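Local coordinates for (S)-ureidoglycine aminohydrolase (Escherichia coli, PDB 1RC6), which catalyses the manganese-dependent, stereospecific hydrolysis of (S)-ureidoglycine to (S)-ureidoglycolate and ammonia in the anaerobic use of allantoin as a nitrogen source, at residues Lys173-Met179 with Lys253-Arg257. Residue numbers count along the deposited sequence, not the author numbering.
Sequences KELGFDM and KDCNR
Two neighbouring antiparallel strands run out into loop here: segment 173-179, the end of the loop between strands 166-169 and 179-186 plus the first residue of the latter, meets the end of strand 247-254 and the tail that follows it. The last antiparallel bridge is the non-hydrogen-bonded pair Met179-Asp254 (CA-CA 4.0 Å). On one side of it Cys255 N donates a nearly straight hydrogen bond to Asp178 O (3.0 Å); on the other, backbone hydrogen bonding of Lys253 with Asn180 continues the sheet. Met179 CA also makes a CA-H...O contact with Lys253 O (3.3 Å). Beyond the bridge the pairing passes from backbone to side chains. Glu174-Phe177 form a type I beta turn (Leu175 -54/-15, Gly176 -59/-33; Phe177 N to Glu174 O 2.7 Å), and the carbonyls of Lys173, Leu175 and Phe177 accept bonds from the tail. Asn256, at positive phi (56/23) and chi1 m, points its side chain into the loop; ND2 bonds Phe177 O (2.9 Å) and, weakly, Lys173 O (2.9 Å). Arg257 (m, m, t) curls back: NH1 and NH2 converge on Leu175 O (2.7 and 2.8 Å), NH2 also holds Asn256 O (2.7 Å), and Asp178 CB covers one guanidinium face (CB-CZ 3.6 Å). Arg257 NE and Asp178 OD2 bond the backbone of Val137, and Phe177 sets its ring edge-to-face with Trp145, tying the junction to the N-terminal cupin half. Lys253, which probably binds the substrate, leads its side chain away from the loop, near His202 and Glu196 of the inferred Mn(2+) site. The antiparallel pair belongs to the C-terminal beta-barrel of a bicupin.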
loop_
_atom_site.group_PDB
_atom_site.type_symbol
_atom_site.label_atom_id
_atom_site.label_comp_id
_atom_site.label_asym_id
_atom_site.label_seq_id
_atom_site.Cartn_x
_atom_site.Cartn_y
_atom_site.Cartn_z
ATOM N N LYS A 173 2.498 8.800 15.113
ATOM C CA LYS A 173 2.625 10.125 14.506
ATOM C C LYS A 173 3.937 10.826 14.857
ATOM O O LYS A 173 4.283 11.824 14.243
ATOM C CB LYS A 173 1.462 11.010 14.951
ATOM C CG LYS A 173 0.116 10.309 14.935
ATOM C CD LYS A 173 -0.397 10.090 13.526
ATOM C CE LYS A 173 -1.301 11.232 13.103
ATOM N NZ LYS A 173 -2.545 11.290 13.927
ATOM N N GLU A 174 4.660 10.315 15.846
ATOM C CA GLU A 174 5.927 10.906 16.275
ATOM C C GLU A 174 6.922 11.150 15.139
ATOM O O GLU A 174 7.035 10.357 14.202
ATOM C CB GLU A 174 6.598 10.021 17.341
ATOM C CG GLU A 174 6.054 10.171 18.755
ATOM C CD GLU A 174 4.559 9.911 18.854
ATOM O OE1 GLU A 174 4.113 8.800 18.492
ATOM O OE2 GLU A 174 3.827 10.823 19.301
ATOM N N LEU A 175 7.666 12.242 15.255
ATOM C CA LEU A 175 8.651 12.615 14.257
ATOM C C LEU A 175 9.627 11.502 13.966
ATOM O O LEU A 175 10.356 11.557 12.972
ATOM C CB LEU A 175 9.427 13.846 14.712
ATOM C CG LEU A 175 8.582 15.061 15.105
ATOM C CD1 LEU A 175 9.497 16.216 15.439
ATOM C CD2 LEU A 175 7.637 15.432 13.970
ATOM N N GLY A 176 9.661 10.499 14.840
ATOM C CA GLY A 176 10.559 9.378 14.631
ATOM C C GLY A 176 10.187 8.771 13.296
ATOM O O GLY A 176 11.049 8.268 12.547
ATOM N N PHE A 177 8.890 8.838 12.997
ATOM C CA PHE A 177 8.363 8.318 11.748
ATOM C C PHE A 177 8.279 9.414 10.691
ATOM O O PHE A 177 7.880 10.539 10.973
ATOM C CB PHE A 177 6.989 7.696 11.977
ATOM C CG PHE A 177 7.031 6.396 12.730
ATOM C CD1 PHE A 177 6.922 5.185 12.058
ATOM C CD2 PHE A 177 7.225 6.380 14.106
ATOM C CE1 PHE A 177 7.011 3.979 12.750
ATOM C CE2 PHE A 177 7.314 5.193 14.799
ATOM C CZ PHE A 177 7.208 3.989 14.123
ATOM N N ASP A 178 8.673 9.068 9.470
ATOM C CA ASP A 178 8.654 9.998 8.361
ATOM C C ASP A 178 7.608 9.569 7.327
ATOM O O ASP A 178 7.647 9.998 6.179
ATOM C CB ASP A 178 10.042 10.056 7.723
ATOM C CG ASP A 178 10.416 8.766 7.022
ATOM O OD1 ASP A 178 9.663 7.775 7.137
ATOM O OD2 ASP A 178 11.477 8.746 6.356
ATOM N N MET A 179 6.673 8.716 7.736
ATOM C CA MET A 179 5.629 8.256 6.829
ATOM C C MET A 179 4.502 7.648 7.628
ATOM O O MET A 179 4.574 7.563 8.846
ATOM C CB MET A 179 6.165 7.190 5.877
ATOM C CG MET A 179 6.719 5.999 6.608
ATOM S SD MET A 179 6.466 4.440 5.757
ATOM C CE MET A 179 7.940 4.270 5.030
ATOM N N LYS A 253 1.669 7.696 2.640
ATOM C CA LYS A 253 1.766 9.138 2.768
ATOM C C LYS A 253 3.027 9.467 3.551
ATOM O O LYS A 253 3.192 9.005 4.668
ATOM C CB LYS A 253 0.538 9.641 3.530
ATOM C CG LYS A 253 0.724 10.943 4.285
ATOM C CD LYS A 253 -0.334 11.103 5.383
ATOM C CE LYS A 253 -0.290 12.489 6.042
ATOM N NZ LYS A 253 -0.682 13.602 5.115
ATOM N N ASP A 254 3.926 10.246 2.966
ATOM C CA ASP A 254 5.145 10.652 3.668
ATOM C C ASP A 254 4.751 11.841 4.553
ATOM O O ASP A 254 3.820 12.584 4.225
ATOM C CB ASP A 254 6.228 11.089 2.680
ATOM C CG ASP A 254 5.798 12.265 1.831
ATOM O OD1 ASP A 254 4.939 12.084 0.943
ATOM O OD2 ASP A 254 6.306 13.375 2.056
ATOM N N CYS A 255 5.452 12.029 5.668
ATOM C CA CYS A 255 5.116 13.119 6.573
ATOM C C CYS A 255 6.199 13.447 7.581
ATOM O O CYS A 255 7.252 12.814 7.618
ATOM C CB CYS A 255 3.849 12.765 7.334
ATOM S SG CYS A 255 4.023 11.215 8.261
ATOM N N ASN A 256 5.912 14.452 8.405
ATOM C CA ASN A 256 6.813 14.914 9.457
ATOM C C ASN A 256 8.213 15.335 9.021
ATOM O O ASN A 256 9.136 15.331 9.839
ATOM C CB ASN A 256 6.964 13.851 10.547
ATOM C CG ASN A 256 5.633 13.406 11.130
ATOM O OD1 ASN A 256 4.642 14.154 11.147
ATOM N ND2 ASN A 256 5.613 12.178 11.635
ATOM N N ARG A 257 8.396 15.711 7.764
ATOM C CA ARG A 257 9.725 16.123 7.336
ATOM C C ARG A 257 9.725 17.404 6.522
ATOM O O ARG A 257 8.769 17.695 5.806
ATOM C CB ARG A 257 10.387 15.008 6.530
ATOM C CG ARG A 257 10.678 13.767 7.335
ATOM C CD ARG A 257 11.852 13.979 8.291
ATOM N NE ARG A 257 12.155 12.771 9.070
ATOM C CZ ARG A 257 11.477 12.377 10.147
ATOM N NH1 ARG A 257 11.824 11.264 10.777
ATOM N NH2 ARG A 257 10.463 13.106 10.603
#